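Local coordinates for 5'-deoxynucleotidase (Pyrococcus horikoshii, PDB 2CQZ), which probably hydrolyses 2'-deoxyribonucleoside 5'-phosphates to the deoxyribonucleoside and phosphate, as a metal-dependent homodimeric enzyme of the HD-domain family, at residues A[64-69]-A[109-114]; A[113-116]-A[120-123]. All coordinates share one frame; numbering follows the deposited sequence.

Contact 1 (A[64-69]-A[109-114])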
loop_
_atom_site.group_PDB
_atom_site.type_symbol
_atom_site.label_atom_id
_atom_site.label_comp_id
_atom_site.label_asym_id
_atom_site.label_seq_id
_atom_site.Cartn_x
_atom_site.Cartn_y
_atom_site.Cartn_z
ATOM N N LEU A 64 -26.611 -6.865 -18.024
ATOM C CA LEU A 64 -25.575 -7.409 -17.160
ATOM C C LEU A 64 -24.303 -7.736 -17.928
ATOM O O LEU A 64 -23.205 -7.494 -17.433
ATOM C CB LEU A 64 -26.092 -8.639 -16.408
ATOM C CG LEU A 64 -27.160 -8.349 -15.343
ATOM C CD1 LEU A 64 -27.551 -9.643 -14.655
ATOM C CD2 LEU A 64 -26.632 -7.343 -14.313
ATOM N N LYS A 65 -24.433 -8.274 -19.136
ATOM C CA LYS A 65 -23.245 -8.578 -19.931
ATOM C C LYS A 65 -22.585 -7.270 -20.320
ATOM O O LYS A 65 -21.365 -7.133 -20.264
ATOM C CB LYS A 65 -23.598 -9.351 -21.201
ATOM C CG LYS A 65 -24.026 -10.789 -20.983
ATOM C CD LYS A 65 -24.319 -11.441 -22.325
ATOM C CE LYS A 65 -24.845 -12.852 -22.157
ATOM N NZ LYS A 65 -24.997 -13.533 -23.473
ATOM N N MET A 66 -23.405 -6.303 -20.710
ATOM C CA MET A 66 -22.911 -4.994 -21.125
ATOM C C MET A 66 -22.183 -4.292 -19.979
ATOM O O MET A 66 -21.197 -3.588 -20.190
ATOM C CB MET A 66 -24.080 -4.146 -21.619
ATOM C CG MET A 66 -23.696 -2.909 -22.396
ATOM S SD MET A 66 -25.179 -2.048 -22.989
ATOM C CE MET A 66 -25.635 -3.076 -24.429
ATOM N N ALA A 67 -22.663 -4.486 -18.756
ATOM C CA ALA A 67 -22.014 -3.867 -17.607
ATOM C C ALA A 67 -20.665 -4.547 -17.340
ATOM O O ALA A 67 -19.679 -3.889 -17.024
ATOM C CB ALA A 67 -22.918 -3.966 -16.366
ATOM N N ILE A 68 -20.632 -5.867 -17.475
ATOM C CA ILE A 68 -19.420 -6.637 -17.232
ATOM C C ILE A 68 -18.323 -6.344 -18.254
ATOM O O ILE A 68 -17.134 -6.279 -17.922
ATOM C CB ILE A 68 -19.727 -8.157 -17.259
ATOM C CG1 ILE A 68 -20.601 -8.532 -16.064
ATOM C CG2 ILE A 68 -18.438 -8.953 -17.249
ATOM C CD1 ILE A 68 -21.082 -9.971 -16.072
ATOM N N VAL A 69 -18.735 -6.142 -19.495
ATOM C CA VAL A 69 -17.805 -5.910 -20.586
ATOM C C VAL A 69 -17.468 -4.445 -20.909
ATOM O O VAL A 69 -16.436 -4.166 -21.536
ATOM C CB VAL A 69 -18.351 -6.621 -21.852
ATOM C CG1 VAL A 69 -17.520 -6.277 -23.066
ATOM C CG2 VAL A 69 -18.354 -8.134 -21.628
ATOM N N TYR A 109 -20.199 -3.722 -26.864
ATOM C CA TYR A 109 -19.445 -2.486 -26.763
ATOM C C TYR A 109 -20.073 -1.404 -27.650
ATOM O O TYR A 109 -20.395 -0.306 -27.184
ATOM C CB TYR A 109 -18.002 -2.713 -27.194
ATOM C CG TYR A 109 -17.262 -1.427 -27.434
ATOM C CD1 TYR A 109 -16.870 -0.613 -26.369
ATOM C CD2 TYR A 109 -17.015 -0.983 -28.727
ATOM C CE1 TYR A 109 -16.257 0.617 -26.586
ATOM C CE2 TYR A 109 -16.405 0.247 -28.959
ATOM C CZ TYR A 109 -16.031 1.045 -27.884
ATOM O OH TYR A 109 -15.453 2.279 -28.111
ATOM N N ARG A 110 -20.246 -1.727 -28.928
ATOM C CA ARG A 110 -20.819 -0.798 -29.897
ATOM C C ARG A 110 -22.157 -0.212 -29.422
ATOM O O ARG A 110 -22.338 1.002 -29.427
ATOM C CB ARG A 110 -20.963 -1.514 -31.252
ATOM C CG ARG A 110 -21.352 -0.644 -32.444
ATOM C CD ARG A 110 -22.860 -0.497 -32.533
ATOM N NE ARG A 110 -23.536 -1.791 -32.439
ATOM C CZ ARG A 110 -24.842 -1.946 -32.231
ATOM N NH1 ARG A 110 -25.635 -0.887 -32.093
ATOM N NH2 ARG A 110 -25.355 -3.170 -32.144
ATOM N N GLU A 111 -23.086 -1.063 -28.995
ATOM C CA GLU A 111 -24.387 -0.589 -28.523
ATOM C C GLU A 111 -24.230 0.284 -27.283
ATOM O O GLU A 111 -24.958 1.260 -27.101
ATOM C CB GLU A 111 -25.309 -1.782 -28.217
ATOM C CG GLU A 111 -26.620 -1.436 -27.507
ATOM C CD GLU A 111 -27.527 -2.650 -27.335
ATOM O OE1 GLU A 111 -28.568 -2.539 -26.650
ATOM O OE2 GLU A 111 -27.200 -3.721 -27.890
ATOM N N TYR A 112 -23.271 -0.063 -26.432
ATOM C CA TYR A 112 -23.038 0.693 -25.212
ATOM C C TYR A 112 -22.639 2.132 -25.510
ATOM O O TYR A 112 -23.163 3.062 -24.895
ATOM C CB TYR A 112 -21.952 0.007 -24.370
ATOM C CG TYR A 112 -21.498 0.802 -23.164
ATOM C CD1 TYR A 112 -22.386 1.128 -22.136
ATOM C CD2 TYR A 112 -20.178 1.243 -23.061
ATOM C CE1 TYR A 112 -21.967 1.877 -21.035
ATOM C CE2 TYR A 112 -19.750 1.989 -21.970
ATOM C CZ TYR A 112 -20.648 2.302 -20.965
ATOM O OH TYR A 112 -20.230 3.056 -19.901
ATOM N N GLN A 113 -21.715 2.308 -26.452
ATOM C CA GLN A 113 -21.233 3.637 -26.827
ATOM C C GLN A 113 -22.316 4.498 -27.472
ATOM O O GLN A 113 -22.263 5.724 -27.393
ATOM C CB GLN A 113 -20.045 3.528 -27.786
ATOM C CG GLN A 113 -18.828 2.835 -27.206
ATOM C CD GLN A 113 -18.210 3.600 -26.047
ATOM O OE1 GLN A 113 -18.253 3.154 -24.897
ATOM N NE2 GLN A 113 -17.628 4.761 -26.345
ATOM N N GLU A 114 -23.292 3.860 -28.113
ATOM C CA GLU A 114 -24.366 4.594 -28.762
ATOM C C GLU A 114 -25.294 5.212 -27.738
ATOM O O GLU A 114 -25.930 6.235 -27.994
ATOM C CB GLU A 114 -25.159 3.675 -29.683
ATOM C CG GLU A 114 -24.560 3.527 -31.066
ATOM C CD GLU A 114 -25.316 2.516 -31.891
ATOM O OE1 GLU A 114 -26.568 2.562 -31.868
ATOM O OE2 GLU A 114 -24.663 1.685 -32.559
#

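Contact 2 (A[113-116]-A[120-123])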
loop_
_atom_site.group_PDB
_atom_site.type_symbol
_atom_site.label_atom_id
_atom_site.label_comp_id
_atom_site.label_asym_id
_atom_site.label_seq_id
_atom_site.Cartn_x
_atom_site.Cartn_y
_atom_site.Cartn_z
ATOM N N GLN A 113 -21.715 2.308 -26.452
ATOM C CA GLN A 113 -21.233 3.637 -26.827
ATOM C C GLN A 113 -22.316 4.498 -27.472
ATOM O O GLN A 113 -22.263 5.724 -27.393
ATOM C CB GLN A 113 -20.045 3.528 -27.786
ATOM C CG GLN A 113 -18.828 2.835 -27.206
ATOM C CD GLN A 113 -18.210 3.600 -26.047
ATOM O OE1 GLN A 113 -18.253 3.154 -24.897
ATOM N NE2 GLN A 113 -17.628 4.761 -26.345
ATOM N N GLU A 114 -23.292 3.860 -28.113
ATOM C CA GLU A 114 -24.366 4.594 -28.762
ATOM C C GLU A 114 -25.294 5.212 -27.738
ATOM O O GLU A 114 -25.930 6.235 -27.994
ATOM C CB GLU A 114 -25.159 3.675 -29.683
ATOM C CG GLU A 114 -24.560 3.527 -31.066
ATOM C CD GLU A 114 -25.316 2.516 -31.891
ATOM O OE1 GLU A 114 -26.568 2.562 -31.868
ATOM O OE2 GLU A 114 -24.663 1.685 -32.559
ATOM N N CYS A 115 -25.382 4.566 -26.583
ATOM C CA CYS A 115 -26.211 5.055 -25.494
ATOM C C CYS A 115 -27.634 5.389 -25.961
ATOM O O CYS A 115 -28.182 6.442 -25.618
ATOM C CB CYS A 115 -25.536 6.290 -24.886
ATOM S SG CYS A 115 -26.147 6.796 -23.268
ATOM N N SER A 116 -28.228 4.486 -26.739
ATOM C CA SER A 116 -29.584 4.687 -27.247
ATOM C C SER A 116 -30.602 3.763 -26.605
ATOM O O SER A 116 -31.629 4.217 -26.099
ATOM C CB SER A 116 -29.632 4.477 -28.770
ATOM O OG SER A 116 -28.767 5.376 -29.436
ATOM N N ALA A 120 -28.358 0.070 -22.775
ATOM C CA ALA A 120 -27.162 0.905 -22.923
ATOM C C ALA A 120 -27.176 2.111 -22.004
ATOM O O ALA A 120 -26.135 2.516 -21.485
ATOM C CB ALA A 120 -27.006 1.364 -24.371
ATOM N N GLN A 121 -28.352 2.694 -21.804
ATOM C CA GLN A 121 -28.462 3.861 -20.936
ATOM C C GLN A 121 -28.377 3.455 -19.481
ATOM O O GLN A 121 -27.787 4.165 -18.670
ATOM C CB GLN A 121 -29.766 4.607 -21.210
ATOM C CG GLN A 121 -29.616 5.683 -22.278
ATOM C CD GLN A 121 -30.940 6.285 -22.708
ATOM O OE1 GLN A 121 -31.882 6.406 -21.914
ATOM N NE2 GLN A 121 -31.012 6.688 -23.972
ATOM N N LEU A 122 -28.960 2.304 -19.164
ATOM C CA LEU A 122 -28.935 1.766 -17.812
ATOM C C LEU A 122 -27.489 1.551 -17.347
ATOM O O LEU A 122 -27.105 1.944 -16.240
ATOM C CB LEU A 122 -29.672 0.430 -17.779
ATOM C CG LEU A 122 -29.587 -0.349 -16.463
ATOM C CD1 LEU A 122 -30.207 0.482 -15.358
ATOM C CD2 LEU A 122 -30.304 -1.690 -16.597
ATOM N N VAL A 123 -26.687 0.916 -18.194
ATOM C CA VAL A 123 -25.304 0.657 -17.831
ATOM C C VAL A 123 -24.557 1.969 -17.679
ATOM O O VAL A 123 -23.728 2.118 -16.780
ATOM C CB VAL A 123 -24.584 -0.215 -18.894
ATOM C CG1 VAL A 123 -23.138 -0.439 -18.483
ATOM C CG2 VAL A 123 -25.312 -1.551 -19.056
#

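Contact 1 (A[64-69]-A[109-114])
Met66 reaches from helix 60-69 to Glu111 and Tyr112 on helix 106-114. This is helix-to-helix packing inside the all-helical HD domain. No hydrogen bond joins the two segments, and they bury 187 Å² between them. At their closest, the backbones are 7.0 Å apart, from Met66 CA to Tyr112 CA.

Along 64-69, Leu64 and Lys65 pack instead against Lys65 and Leu64 of the second subunit. Met66 comes next and carries the contact. Its CB points toward helix 106-114, and the chain runs out straight through CG to SD. It then bends at the last torsion (chi3 -78°), which lays CE against Glu111. Met66 CG lies 3.9 Å from Tyr112 CB, and Met66 SD is 4.1 Å from the same carbon. The sulfur passes near the base of the Tyr112 side chain. Met66 also touches Ala120 and Val123 of helix 118-140, so it meets two other helices, 106-114 and 118-140. Ala67 turns away, onto Val40 and Thr44 of helix 33-53. Its carbonyl accepts a hydrogen bond from ND1 of His70, a nickel ligand. Val69 touches Phe98 of helix 90-100.

On the other side, the Tyr112 side chain comes within about 5 Å of the nickel ion, and its ring makes a cation-pi contact with Arg124. The extended Glu111 chain crosses Met66 at about a right angle. Glu111 OE1 is hydrogen-bonded to Ser117 OG and forms a salt bridge with Lys62 NZ. Met66 CE rests 3.5 Å from Glu111 CD and 3.6 Å from its CG.

Contact 2 (A[113-116]-A[120-123])
Cys115 has positive phi (50°), and this turns the chain out of helix 106-114 toward Gln121 on the next helix. The Cys115 SG is anti to the backbone N (chi1 -164°), which sets it 3.8 Å from Gln121 CG. The Gln121 amide reaches back to the turn. This is a short link between two consecutive helices of the HD domain, 106-114 and 118-140.

One hydrogen bond crosses the contact. Gln121 NE2 donates to Cys115 O over 3.3 Å, with a nearly straight N-H...O angle of 169°. The acceptor lies in the plane of the Gln121 amide. The donor, however, sits above the plane of the Cys115 carbonyl. The other end of the amide is held too, since Gln121 OE1 accepts from the backbone N of Leu161. The side chain therefore ties the turn to the loop around residues 159-161. Leu159 of that loop also touches both Cys115 and Gln121.

Ala120 CB packs against the backbone of the turn. Its methyl points at the other segment, where CB is 3.9 Å from Cys115 CA. The same carbon lies 4.1 Å from Ser116 N. On the more exposed side, Ser116 OG turns back to the end of helix 106-114 and makes a weak 3.3 Å hydrogen bond to Glu114 O.

How the contacts relate
Contact 1 and contact 2 lie side by side in the HD domain, their centres about 7 Å apart. Both use helix 106-114 and share Gln113 and Glu114. In chain order, helix 60-69 comes first, then helix 106-114, then the turn into helix 118-140. Contact 1 joins parts distant in sequence, whereas contact 2 is local. They also touch directly: Glu111 O is 3.4 Å from Ala120 CB, and Tyr112 CE1 is 3.6 Å from Val123 CG1. Helices 60-69, 106-114 and 118-140 thus pack together beside the nickel site, three of whose four protein ligands, His70, Asp71 and Asp127, follow 64-69 and 120-123 closely in sequence.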